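Local coordinates for protein PilM (Pseudomonas aeruginosa, PDB 3HG9) that is of unknown function but probably belongs to the machinery that builds or works a plasmid-encoded bacterial pilus, at residues A10-L15 against A78-T83; L19-S24 against A49-P54; A27-A32 against D42-L47; G96-R101 against T106-P111. All coordinates share one frame; numbering follows the deposited sequence.

Interaction 1. Residues A10-L15 against A78-T83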
loop_
_atom_site.group_PDB
_atom_site.type_symbol
_atom_site.label_atom_id
_atom_site.label_comp_id
_atom_site.label_asym_id
_atom_site.label_seq_id
_atom_site.Cartn_x
_atom_site.Cartn_y
_atom_site.Cartn_z
ATOM N N ALA B 10 -11.691 -23.732 0.270
ATOM C CA ALA B 10 -12.004 -22.974 -0.915
ATOM C C ALA B 10 -10.704 -22.458 -1.471
ATOM O O ALA B 10 -9.748 -22.156 -0.738
ATOM C CB ALA B 10 -12.948 -21.830 -0.593
ATOM N N GLU B 11 -10.648 -22.394 -2.781
ATOM C CA GLU B 11 -9.551 -21.691 -3.343
ATOM C C GLU B 11 -9.995 -20.444 -4.157
ATOM O O GLU B 11 -9.455 -20.118 -5.207
ATOM C CB GLU B 11 -8.601 -22.662 -4.048
ATOM C CG GLU B 11 -7.496 -23.185 -3.107
ATOM C CD GLU B 11 -6.125 -22.523 -3.407
ATOM O OE1 GLU B 11 -5.698 -22.555 -4.598
ATOM O OE2 GLU B 11 -5.472 -21.986 -2.463
ATOM N N VAL B 12 -10.962 -19.742 -3.574
ATOM C CA VAL B 12 -11.168 -18.295 -3.771
ATOM C C VAL B 12 -9.840 -17.581 -3.747
ATOM O O VAL B 12 -9.739 -16.398 -4.078
ATOM C CB VAL B 12 -12.134 -17.670 -2.714
ATOM C CG1 VAL B 12 -13.438 -18.426 -2.713
ATOM C CG2 VAL B 12 -11.536 -17.631 -1.277
ATOM N N ASP B 13 -8.832 -18.354 -3.368
ATOM C CA ASP B 13 -7.450 -17.947 -3.299
ATOM C C ASP B 13 -6.849 -17.851 -4.729
ATOM O O ASP B 13 -5.941 -17.019 -5.008
ATOM C CB ASP B 13 -6.751 -18.957 -2.406
ATOM C CG ASP B 13 -7.631 -19.327 -1.159
ATOM O OD1 ASP B 13 -7.778 -18.446 -0.253
ATOM O OD2 ASP B 13 -8.212 -20.468 -1.116
ATOM N N THR B 14 -7.378 -18.688 -5.623
ATOM C CA THR B 14 -7.106 -18.585 -7.029
ATOM C C THR B 14 -7.801 -17.309 -7.525
ATOM O O THR B 14 -7.247 -16.455 -8.204
ATOM C CB THR B 14 -7.756 -19.795 -7.722
ATOM O OG1 THR B 14 -6.886 -20.926 -7.673
ATOM C CG2 THR B 14 -8.126 -19.494 -9.206
ATOM N N LEU B 15 -9.041 -17.147 -7.177
ATOM C CA LEU B 15 -9.700 -15.947 -7.563
ATOM C C LEU B 15 -9.044 -14.625 -7.054
ATOM O O LEU B 15 -9.052 -13.596 -7.767
ATOM C CB LEU B 15 -11.130 -16.063 -7.078
ATOM C CG LEU B 15 -11.976 -14.913 -7.580
ATOM C CD1 LEU B 15 -11.991 -14.935 -9.093
ATOM C CD2 LEU B 15 -13.426 -14.955 -6.981
ATOM N N ALA B 78 -12.173 -11.299 0.604
ATOM C CA ALA B 78 -11.527 -10.084 1.157
ATOM C C ALA B 78 -10.267 -10.545 1.843
ATOM O O ALA B 78 -9.117 -10.199 1.457
ATOM C CB ALA B 78 -12.451 -9.410 2.150
ATOM N N ALA B 79 -10.474 -11.385 2.841
ATOM C CA ALA B 79 -9.357 -11.923 3.576
ATOM C C ALA B 79 -8.302 -12.398 2.595
ATOM O O ALA B 79 -7.233 -11.783 2.472
ATOM C CB ALA B 79 -9.818 -13.036 4.470
ATOM N N ALA B 80 -8.617 -13.461 1.856
ATOM C CA ALA B 80 -7.661 -14.100 0.948
ATOM C C ALA B 80 -6.896 -13.080 0.118
ATOM O O ALA B 80 -5.727 -13.310 -0.196
ATOM C CB ALA B 80 -8.372 -15.072 0.040
ATOM N N VAL B 81 -7.538 -11.960 -0.238
ATOM C CA VAL B 81 -6.886 -10.905 -1.061
ATOM C C VAL B 81 -6.001 -9.979 -0.252
ATOM O O VAL B 81 -4.955 -9.551 -0.717
ATOM C CB VAL B 81 -7.917 -9.973 -1.723
ATOM C CG1 VAL B 81 -7.221 -8.692 -2.191
ATOM C CG2 VAL B 81 -8.632 -10.712 -2.909
ATOM N N ASP B 82 -6.474 -9.606 0.938
ATOM C CA ASP B 82 -5.744 -8.704 1.838
ATOM C C ASP B 82 -4.400 -9.389 2.103
ATOM O O ASP B 82 -3.314 -8.809 1.965
ATOM C CB ASP B 82 -6.636 -8.574 3.075
ATOM C CG ASP B 82 -6.030 -7.804 4.216
ATOM O OD1 ASP B 82 -6.102 -6.530 4.195
ATOM O OD2 ASP B 82 -5.631 -8.492 5.206
ATOM N N THR B 83 -4.491 -10.676 2.375
ATOM C CA THR B 83 -3.326 -11.499 2.516
ATOM C C THR B 83 -2.306 -11.392 1.396
ATOM O O THR B 83 -1.155 -11.121 1.660
ATOM C CB THR B 83 -3.750 -12.954 2.663
ATOM O OG1 THR B 83 -5.132 -12.979 3.087
ATOM C CG2 THR B 83 -2.865 -13.634 3.677
#

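Interaction 2. Residues L19-S24 against A49-P54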
loop_
_atom_site.group_PDB
_atom_site.type_symbol
_atom_site.label_atom_id
_atom_site.label_comp_id
_atom_site.label_asym_id
_atom_site.label_seq_id
_atom_site.Cartn_x
_atom_site.Cartn_y
_atom_site.Cartn_z
ATOM N N LEU B 19 -7.604 -11.596 -9.364
ATOM C CA LEU B 19 -7.770 -10.214 -9.060
ATOM C C LEU B 19 -6.393 -9.480 -8.997
ATOM O O LEU B 19 -6.176 -8.473 -9.692
ATOM C CB LEU B 19 -8.530 -10.081 -7.742
ATOM C CG LEU B 19 -8.918 -8.616 -7.492
ATOM C CD1 LEU B 19 -10.306 -8.601 -6.823
ATOM C CD2 LEU B 19 -7.932 -7.861 -6.586
ATOM N N LEU B 20 -5.465 -9.977 -8.177
ATOM C CA LEU B 20 -4.209 -9.210 -7.937
ATOM C C LEU B 20 -3.483 -9.063 -9.252
ATOM O O LEU B 20 -2.922 -7.980 -9.617
ATOM C CB LEU B 20 -3.314 -9.918 -6.920
ATOM C CG LEU B 20 -4.059 -9.702 -5.654
ATOM C CD1 LEU B 20 -3.373 -10.306 -4.459
ATOM C CD2 LEU B 20 -4.338 -8.167 -5.493
ATOM N N LEU B 21 -3.537 -10.147 -9.995
ATOM C CA LEU B 21 -2.871 -10.172 -11.254
ATOM C C LEU B 21 -3.491 -9.176 -12.245
ATOM O O LEU B 21 -2.768 -8.534 -13.024
ATOM C CB LEU B 21 -2.973 -11.576 -11.768
ATOM C CG LEU B 21 -2.324 -11.845 -13.086
ATOM C CD1 LEU B 21 -2.207 -13.353 -13.054
ATOM C CD2 LEU B 21 -3.188 -11.336 -14.267
ATOM N N TYR B 22 -4.818 -9.052 -12.238
ATOM C CA TYR B 22 -5.523 -8.104 -13.172
ATOM C C TYR B 22 -5.209 -6.695 -12.739
ATOM O O TYR B 22 -4.829 -5.830 -13.541
ATOM C CB TYR B 22 -7.001 -8.296 -13.054
ATOM C CG TYR B 22 -7.863 -7.468 -13.956
ATOM C CD1 TYR B 22 -8.145 -7.880 -15.247
ATOM C CD2 TYR B 22 -8.520 -6.330 -13.464
ATOM C CE1 TYR B 22 -9.011 -7.083 -16.101
ATOM C CE2 TYR B 22 -9.393 -5.551 -14.278
ATOM C CZ TYR B 22 -9.618 -5.918 -15.576
ATOM O OH TYR B 22 -10.484 -5.158 -16.329
ATOM N N ARG B 23 -5.322 -6.494 -11.431
ATOM C CA ARG B 23 -4.951 -5.225 -10.836
ATOM C C ARG B 23 -3.607 -4.689 -11.367
ATOM O O ARG B 23 -3.458 -3.487 -11.714
ATOM C CB ARG B 23 -4.897 -5.305 -9.286
ATOM C CG ARG B 23 -4.703 -3.889 -8.680
ATOM C CD ARG B 23 -4.720 -3.854 -7.201
ATOM N NE ARG B 23 -3.404 -4.159 -6.628
ATOM C CZ ARG B 23 -3.099 -4.027 -5.337
ATOM N NH1 ARG B 23 -4.030 -3.577 -4.509
ATOM N NH2 ARG B 23 -1.867 -4.359 -4.865
ATOM N N SER B 24 -2.612 -5.551 -11.421
ATOM C CA SER B 24 -1.307 -5.041 -11.778
ATOM C C SER B 24 -1.229 -4.634 -13.222
ATOM O O SER B 24 -0.471 -3.719 -13.560
ATOM C CB SER B 24 -0.249 -6.080 -11.457
ATOM O OG SER B 24 -0.098 -6.148 -10.084
ATOM N N ALA B 49 -2.133 -15.205 -22.211
ATOM C CA ALA B 49 -2.822 -16.014 -23.166
ATOM C C ALA B 49 -3.872 -16.801 -22.431
ATOM O O ALA B 49 -5.089 -16.641 -22.690
ATOM C CB ALA B 49 -1.822 -16.955 -23.903
ATOM N N TRP B 50 -3.375 -17.612 -21.491
ATOM C CA TRP B 50 -4.200 -18.587 -20.741
ATOM C C TRP B 50 -5.324 -17.976 -19.894
ATOM O O TRP B 50 -6.355 -18.612 -19.666
ATOM C CB TRP B 50 -3.316 -19.391 -19.798
ATOM C CG TRP B 50 -2.168 -18.629 -19.118
ATOM C CD1 TRP B 50 -0.851 -18.535 -19.556
ATOM C CD2 TRP B 50 -2.203 -17.961 -17.836
ATOM N NE1 TRP B 50 -0.085 -17.828 -18.631
ATOM C CE2 TRP B 50 -0.896 -17.450 -17.583
ATOM C CE3 TRP B 50 -3.224 -17.717 -16.887
ATOM C CZ2 TRP B 50 -0.588 -16.723 -16.416
ATOM C CZ3 TRP B 50 -2.917 -16.990 -15.743
ATOM C CH2 TRP B 50 -1.600 -16.523 -15.505
ATOM N N PHE B 51 -5.092 -16.755 -19.399
ATOM C CA PHE B 51 -6.031 -16.074 -18.520
ATOM C C PHE B 51 -7.298 -15.750 -19.254
ATOM O O PHE B 51 -7.254 -15.001 -20.254
ATOM C CB PHE B 51 -5.410 -14.768 -18.063
ATOM C CG PHE B 51 -6.046 -14.185 -16.870
ATOM C CD1 PHE B 51 -5.903 -14.801 -15.631
ATOM C CD2 PHE B 51 -6.754 -12.978 -16.951
ATOM C CE1 PHE B 51 -6.473 -14.265 -14.520
ATOM C CE2 PHE B 51 -7.391 -12.425 -15.806
ATOM C CZ PHE B 51 -7.219 -13.052 -14.599
ATOM N N ARG B 52 -8.402 -16.299 -18.730
ATOM C CA ARG B 52 -9.792 -16.062 -19.150
ATOM C C ARG B 52 -10.408 -15.263 -17.992
ATOM O O ARG B 52 -10.824 -15.837 -16.975
ATOM C CB ARG B 52 -10.531 -17.407 -19.303
ATOM C CG ARG B 52 -10.763 -17.985 -20.800
ATOM C CD ARG B 52 -12.167 -17.543 -21.416
ATOM N NE ARG B 52 -12.155 -16.391 -22.380
ATOM C CZ ARG B 52 -12.159 -15.071 -22.082
ATOM N NH1 ARG B 52 -12.172 -14.632 -20.822
ATOM N NH2 ARG B 52 -12.164 -14.169 -23.062
ATOM N N LYS B 53 -10.408 -13.933 -18.073
ATOM C CA LYS B 53 -10.890 -13.150 -16.949
ATOM C C LYS B 53 -12.322 -13.593 -16.684
ATOM O O LYS B 53 -13.046 -13.860 -17.635
ATOM C CB LYS B 53 -10.808 -11.634 -17.247
ATOM C CG LYS B 53 -11.059 -10.670 -16.026
ATOM C CD LYS B 53 -12.514 -10.164 -15.967
ATOM C CE LYS B 53 -12.783 -8.987 -16.925
ATOM N NZ LYS B 53 -12.751 -9.254 -18.388
ATOM N N PRO B 54 -12.703 -13.710 -15.396
ATOM C CA PRO B 54 -14.069 -13.987 -15.060
ATOM C C PRO B 54 -14.753 -12.716 -14.708
ATOM O O PRO B 54 -14.570 -12.212 -13.578
ATOM C CB PRO B 54 -13.968 -14.788 -13.781
ATOM C CG PRO B 54 -12.645 -14.478 -13.222
ATOM C CD PRO B 54 -11.813 -13.836 -14.238
#

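Interaction 3. Residues A27-A32 against D42-L47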
loop_
_atom_site.group_PDB
_atom_site.type_symbol
_atom_site.label_atom_id
_atom_site.label_comp_id
_atom_site.label_asym_id
_atom_site.label_seq_id
_atom_site.Cartn_x
_atom_site.Cartn_y
_atom_site.Cartn_z
ATOM N N ALA B 27 -2.456 -1.296 -13.013
ATOM C CA ALA B 27 -1.478 -0.391 -12.394
ATOM C C ALA B 27 -0.644 0.151 -13.527
ATOM O O ALA B 27 -0.451 1.350 -13.634
ATOM C CB ALA B 27 -0.575 -1.087 -11.384
ATOM N N GLU B 28 -0.179 -0.729 -14.401
ATOM C CA GLU B 28 0.980 -0.359 -15.186
ATOM C C GLU B 28 0.621 0.248 -16.514
ATOM O O GLU B 28 1.349 1.079 -17.039
ATOM C CB GLU B 28 1.936 -1.532 -15.343
ATOM C CG GLU B 28 2.997 -1.634 -14.209
ATOM C CD GLU B 28 3.766 -2.942 -14.298
ATOM O OE1 GLU B 28 4.846 -3.094 -13.665
ATOM O OE2 GLU B 28 3.287 -3.841 -15.032
ATOM N N TYR B 29 -0.494 -0.169 -17.060
ATOM C CA TYR B 29 -1.047 0.496 -18.173
ATOM C C TYR B 29 -1.372 1.899 -17.712
ATOM O O TYR B 29 -1.056 2.842 -18.425
ATOM C CB TYR B 29 -2.312 -0.224 -18.587
ATOM C CG TYR B 29 -3.155 0.495 -19.616
ATOM C CD1 TYR B 29 -3.897 1.621 -19.262
ATOM C CD2 TYR B 29 -3.246 0.018 -20.939
ATOM C CE1 TYR B 29 -4.678 2.287 -20.192
ATOM C CE2 TYR B 29 -4.060 0.675 -21.906
ATOM C CZ TYR B 29 -4.774 1.818 -21.512
ATOM O OH TYR B 29 -5.585 2.519 -22.417
ATOM N N ALA B 30 -2.009 2.043 -16.537
ATOM C CA ALA B 30 -2.370 3.352 -15.993
ATOM C C ALA B 30 -1.225 4.369 -16.128
ATOM O O ALA B 30 -1.421 5.469 -16.636
ATOM C CB ALA B 30 -2.814 3.238 -14.532
ATOM N N HIS B 31 -0.048 4.004 -15.642
ATOM C CA HIS B 31 1.190 4.730 -15.905
ATOM C C HIS B 31 1.412 4.950 -17.436
ATOM O O HIS B 31 1.197 6.042 -17.933
ATOM C CB HIS B 31 2.382 3.978 -15.248
ATOM C CG HIS B 31 3.712 4.659 -15.429
ATOM N ND1 HIS B 31 4.350 4.742 -16.653
ATOM C CD2 HIS B 31 4.520 5.291 -14.538
ATOM C CE1 HIS B 31 5.491 5.399 -16.504
ATOM N NE2 HIS B 31 5.620 5.743 -15.232
ATOM N N ALA B 32 1.843 3.900 -18.150
ATOM C CA ALA B 32 1.992 3.872 -19.613
ATOM C C ALA B 32 0.673 4.162 -20.284
ATOM O O ALA B 32 0.164 3.321 -21.022
ATOM C CB ALA B 32 2.527 2.486 -20.080
ATOM N N ASP B 42 -9.759 -5.872 -21.666
ATOM C CA ASP B 42 -8.596 -6.752 -21.385
ATOM C C ASP B 42 -7.647 -7.043 -22.591
ATOM O O ASP B 42 -6.625 -7.730 -22.428
ATOM C CB ASP B 42 -9.108 -8.062 -20.763
ATOM C CG ASP B 42 -10.475 -7.905 -20.090
ATOM O OD1 ASP B 42 -10.648 -6.900 -19.398
ATOM O OD2 ASP B 42 -11.372 -8.781 -20.212
ATOM N N SER B 43 -8.001 -6.522 -23.784
ATOM C CA SER B 43 -7.186 -6.714 -24.999
ATOM C C SER B 43 -6.011 -5.754 -24.890
ATOM O O SER B 43 -4.857 -6.093 -25.149
ATOM C CB SER B 43 -8.013 -6.415 -26.251
ATOM O OG SER B 43 -9.401 -6.594 -25.953
ATOM N N ALA B 44 -6.329 -4.531 -24.504
ATOM C CA ALA B 44 -5.351 -3.686 -23.861
ATOM C C ALA B 44 -5.003 -4.525 -22.616
ATOM O O ALA B 44 -5.216 -5.773 -22.576
ATOM C CB ALA B 44 -5.977 -2.370 -23.495
ATOM N N LEU B 45 -4.472 -3.879 -21.593
ATOM C CA LEU B 45 -3.959 -4.630 -20.427
ATOM C C LEU B 45 -2.852 -5.654 -20.843
ATOM O O LEU B 45 -1.749 -5.636 -20.293
ATOM C CB LEU B 45 -5.113 -5.245 -19.615
ATOM C CG LEU B 45 -6.091 -4.388 -18.777
ATOM C CD1 LEU B 45 -6.867 -3.509 -19.578
ATOM C CD2 LEU B 45 -7.098 -5.229 -18.093
ATOM N N GLY B 46 -3.092 -6.501 -21.838
ATOM C CA GLY B 46 -1.999 -7.353 -22.367
ATOM C C GLY B 46 -1.906 -8.610 -21.540
ATOM O O GLY B 46 -0.812 -9.163 -21.281
ATOM N N LEU B 47 -3.077 -9.035 -21.086
ATOM C CA LEU B 47 -3.167 -10.132 -20.143
ATOM C C LEU B 47 -2.603 -11.414 -20.768
ATOM O O LEU B 47 -2.458 -11.512 -22.007
ATOM C CB LEU B 47 -4.632 -10.302 -19.693
ATOM C CG LEU B 47 -5.165 -9.195 -18.797
ATOM C CD1 LEU B 47 -6.603 -9.275 -18.719
ATOM C CD2 LEU B 47 -4.592 -9.367 -17.402
#

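Interaction 4. Residues G96-R101 against T106-P111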
loop_
_atom_site.group_PDB
_atom_site.type_symbol
_atom_site.label_atom_id
_atom_site.label_comp_id
_atom_site.label_asym_id
_atom_site.label_seq_id
_atom_site.Cartn_x
_atom_site.Cartn_y
_atom_site.Cartn_z
ATOM N N GLY B 96 -2.541 9.007 17.534
ATOM C CA GLY B 96 -3.533 7.944 17.493
ATOM C C GLY B 96 -3.792 7.650 16.021
ATOM O O GLY B 96 -4.563 6.681 15.676
ATOM N N GLN B 97 -3.152 8.473 15.153
ATOM C CA GLN B 97 -3.478 8.508 13.701
ATOM C C GLN B 97 -2.289 8.665 12.713
ATOM O O GLN B 97 -1.198 9.191 13.081
ATOM C CB GLN B 97 -4.474 9.653 13.406
ATOM C CG GLN B 97 -5.651 9.768 14.366
ATOM C CD GLN B 97 -6.900 9.147 13.784
ATOM O OE1 GLN B 97 -7.105 7.914 13.842
ATOM N NE2 GLN B 97 -7.749 10.002 13.187
ATOM N N LEU B 98 -2.540 8.264 11.450
ATOM C CA LEU B 98 -1.626 8.490 10.333
ATOM C C LEU B 98 -2.309 9.294 9.256
ATOM O O LEU B 98 -3.074 8.771 8.456
ATOM C CB LEU B 98 -1.162 7.172 9.726
ATOM C CG LEU B 98 -0.090 7.260 8.641
ATOM C CD1 LEU B 98 1.155 7.539 9.387
ATOM C CD2 LEU B 98 0.077 5.978 7.735
ATOM N N VAL B 99 -2.002 10.569 9.209
ATOM C CA VAL B 99 -2.657 11.485 8.310
ATOM C C VAL B 99 -2.081 11.409 6.894
ATOM O O VAL B 99 -1.018 11.953 6.644
ATOM C CB VAL B 99 -2.532 12.925 8.890
ATOM C CG1 VAL B 99 -1.111 13.371 8.875
ATOM C CG2 VAL B 99 -3.407 13.923 8.145
ATOM N N THR B 100 -2.749 10.751 5.958
ATOM C CA THR B 100 -2.288 10.851 4.555
ATOM C C THR B 100 -3.195 11.631 3.609
ATOM O O THR B 100 -4.260 11.129 3.216
ATOM C CB THR B 100 -2.032 9.486 3.908
ATOM O OG1 THR B 100 -2.192 9.613 2.483
ATOM C CG2 THR B 100 -3.004 8.420 4.436
ATOM N N ARG B 101 -2.741 12.820 3.206
ATOM C CA ARG B 101 -3.517 13.711 2.309
ATOM C C ARG B 101 -3.891 13.136 0.914
ATOM O O ARG B 101 -3.518 13.722 -0.120
ATOM C CB ARG B 101 -2.780 15.046 2.103
ATOM C CG ARG B 101 -1.969 15.114 0.770
ATOM C CD ARG B 101 -0.712 14.236 0.808
ATOM N NE ARG B 101 0.427 15.025 1.273
ATOM C CZ ARG B 101 1.279 15.687 0.482
ATOM N NH1 ARG B 101 1.154 15.635 -0.856
ATOM N NH2 ARG B 101 2.268 16.398 1.041
ATOM N N THR B 106 -5.894 7.909 8.647
ATOM C CA THR B 106 -6.076 6.477 8.754
ATOM C C THR B 106 -5.561 6.033 10.143
ATOM O O THR B 106 -4.360 6.200 10.478
ATOM C CB THR B 106 -5.376 5.718 7.564
ATOM O OG1 THR B 106 -3.949 5.742 7.722
ATOM C CG2 THR B 106 -5.663 6.347 6.226
ATOM N N ALA B 107 -6.492 5.514 10.950
ATOM C CA ALA B 107 -6.274 5.189 12.357
ATOM C C ALA B 107 -5.554 3.865 12.526
ATOM O O ALA B 107 -6.122 2.817 12.137
ATOM C CB ALA B 107 -7.614 5.118 13.077
ATOM N N ILE B 108 -4.334 3.892 13.103
ATOM C CA ILE B 108 -3.542 2.648 13.280
ATOM C C ILE B 108 -2.919 2.328 14.679
ATOM O O ILE B 108 -2.633 3.236 15.489
ATOM C CB ILE B 108 -2.371 2.519 12.255
ATOM C CG1 ILE B 108 -2.621 3.272 10.968
ATOM C CG2 ILE B 108 -1.979 1.037 12.025
ATOM C CD1 ILE B 108 -1.336 3.387 10.183
ATOM N N ALA B 109 -2.722 1.013 14.914
ATOM C CA ALA B 109 -1.693 0.455 15.836
ATOM C C ALA B 109 -0.323 1.048 15.516
ATOM O O ALA B 109 0.407 0.436 14.694
ATOM C CB ALA B 109 -1.610 -1.092 15.684
ATOM N N LEU B 110 0.021 2.210 16.104
ATOM C CA LEU B 110 1.263 2.918 15.713
ATOM C C LEU B 110 2.302 2.754 16.815
ATOM O O LEU B 110 2.103 3.276 17.899
ATOM C CB LEU B 110 1.028 4.431 15.481
ATOM C CG LEU B 110 0.531 5.052 14.170
ATOM C CD1 LEU B 110 0.365 6.564 14.327
ATOM C CD2 LEU B 110 1.349 4.762 12.945
ATOM N N PRO B 111 3.425 2.047 16.548
ATOM C CA PRO B 111 4.360 1.836 17.654
ATOM C C PRO B 111 4.618 3.074 18.537
ATOM O O PRO B 111 4.610 4.243 18.060
ATOM C CB PRO B 111 5.627 1.308 16.957
ATOM C CG PRO B 111 5.072 0.522 15.829
ATOM C CD PRO B 111 3.838 1.272 15.359
#

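Interaction 1. Residues A10-L15 against A78-T83
D13 reaches across to A80 with one carboxylate oxygen, and their CA atoms, 5.7 Å apart, are the nearest pair between the two segments. Start at D13 CB, which lies 4.9 Å from A80 CB and is too distant to pack on it. D13 CG is nearer, 4.5 Å from A80 CB, but still does not touch it. CG sits beside the backbone N, opposite the carbonyl carbon (chi1 -42°), and this turn swings the carboxylate towards the other helix. OD1 then closes the distance, coming to 3.4 Å from the methyl A80 CB in a van der Waals touch between oxygen and carbon. On the preceding residue, V12 CG2 adds a looser apolar contact to the same methyl at 4.3 Å, which makes A80 CB the one point that both side chains share. With only a methyl to offer on the A80 side, the contact buries little surface. Within the first turn of its own helix, T14 N bonds to E11 O, E11 being the N-cap residue. The contact sets the start of helix 12-31 against helix 77-83, where A80 and V81 also lean on A16 one turn further along. V81 and D82 pack on V90 of the second subunit.

Interaction 2. Residues L19-S24 against A49-P54
L21 and Y22 both hold CG opposite the backbone N (chi1 -179° and -178°), and these two torsions send neighbouring side chains out from helix 12-31 to the loop 49-54. L21 works with both ends of its fork. CD1 meets the indole of W50 at CH2, 4.1 Å away, the two side chains coming at each other from opposite directions. W50 gets there with CG between its backbone N and carbonyl carbon (chi1 37°), which brings the six-membered ring round to the helix. The other branch, CD2, lies over one face of the F51 ring, 4.4 Å from CZ, so each branch of the leucine has its own aromatic partner in the loop. One position along, Y22 is met by the aliphatic part of K53: CG is 4.1 Å from CD1 and equally far from CE1, placing the methylene beside one C-C bond of the ring. The K53 chain bends after this point and carries NZ to a salt bridge with D42, tying the loop to its own earlier part. R23 of the same helix forms a salt bridge to D88 of the second subunit. L19, Y22 and R23 also touch the hairpin of strands 57-62 and 65-70. This is a helix packed on a two-stranded antiparallel sheet, with the long helix-to-strand connection folding back over another side of the helix through W50 and F51 on L21 and the K53 methylenes on Y22.

Interaction 3. Residues A27-A32 against D42-L47
Y29 meets the loop at A44 and L45 obliquely, with the CD2 and CE2 atoms of its ring, near the end of helix 12-31. CE2 touches the methyl A44 CB at 3.9 Å, and CD2 lies 4.1 Å from the backbone nitrogen L45 N, so the ring rests on the link between the two residues. The group is carried there by chi1 170°, which puts CG opposite the backbone N of Y29 and points the ring outward from the helix. A44 turns its CB towards the helix and supplies the apolar part of the contact. L45 is different: its CB points away and its side chain stays at least 5.2 Å from the helical segment, so L45 takes part mainly through its backbone. The ring packs on the loop where the backbone takes positive phi at L45 and G46, and the 86° at G46 is a value well suited to glycine. Around it the loop, which runs between helix 12-31 and strand 57-62, continues along the helix: L45 touches Y22 and R25, and L47 touches R25. At the last helical residue, the H31 ring meets that of H126 in the C-terminal histidine tail of the second subunit.

Interaction 4. Residues G96-R101 against T106-P111
L98 and T106 stand side by side and point the same way, as in any antiparallel hydrogen-bonded pair. Two backbone bonds join them. L98 N gives to T106 O at 2.9 Å, while T106 N gives to L98 O at 3.0 Å and is the straighter bond, at 169°. L98 O is gripped twice, because T106 OG1 donates to it as well over 3.2 Å. That hydroxyl arrives in the carbonyl plane, on a lone pair, whereas the amide comes from above the plane. A T106 chi1 of 73° sets OG1 between the residue's backbone N and carbonyl carbon, within bonding distance of L98 O. The methyl then turns to T100, CG2 to CG2 at 3.8 Å, with the two threonines crossing at a slant. I108 crosses L98 at an angle and sets CD1 3.8 Å from both L98 CB and CD2. L110 doubles back so that its CD1 lies 3.3 Å from Q97 O, a methyl against a carbonyl oxygen. The paired residues join strand 104-106, outermost within this chain, to strand 97-100. Next comes strand 88-94, bonded through V99 and V92, and L98 packs on L89, V120 and V122. L110 and P111 meet Y67 of the second subunit.

In the fold
Interactions 1, 2 and 3 all use helix 12-31, taken at its start, middle and end, and all are surface contacts made by packing. Interaction 1 sets a second helix against it; interactions 1 and 3 each bury under 100 Å², interaction 2 about twice that. Interactions 2 and 3 bring two parts of one connecting segment to the helix through aromatic rings, and they touch each other by packing and a salt bridge, so they form one patch with centres about 11 Å apart. Interaction 4 differs in kind: it is partly buried, rests on strand hydrogen bonds, and belongs to the four-stranded sheet on the opposite side of the chain's centre from interactions 2 and 3. The second subunit comes within reach of all four.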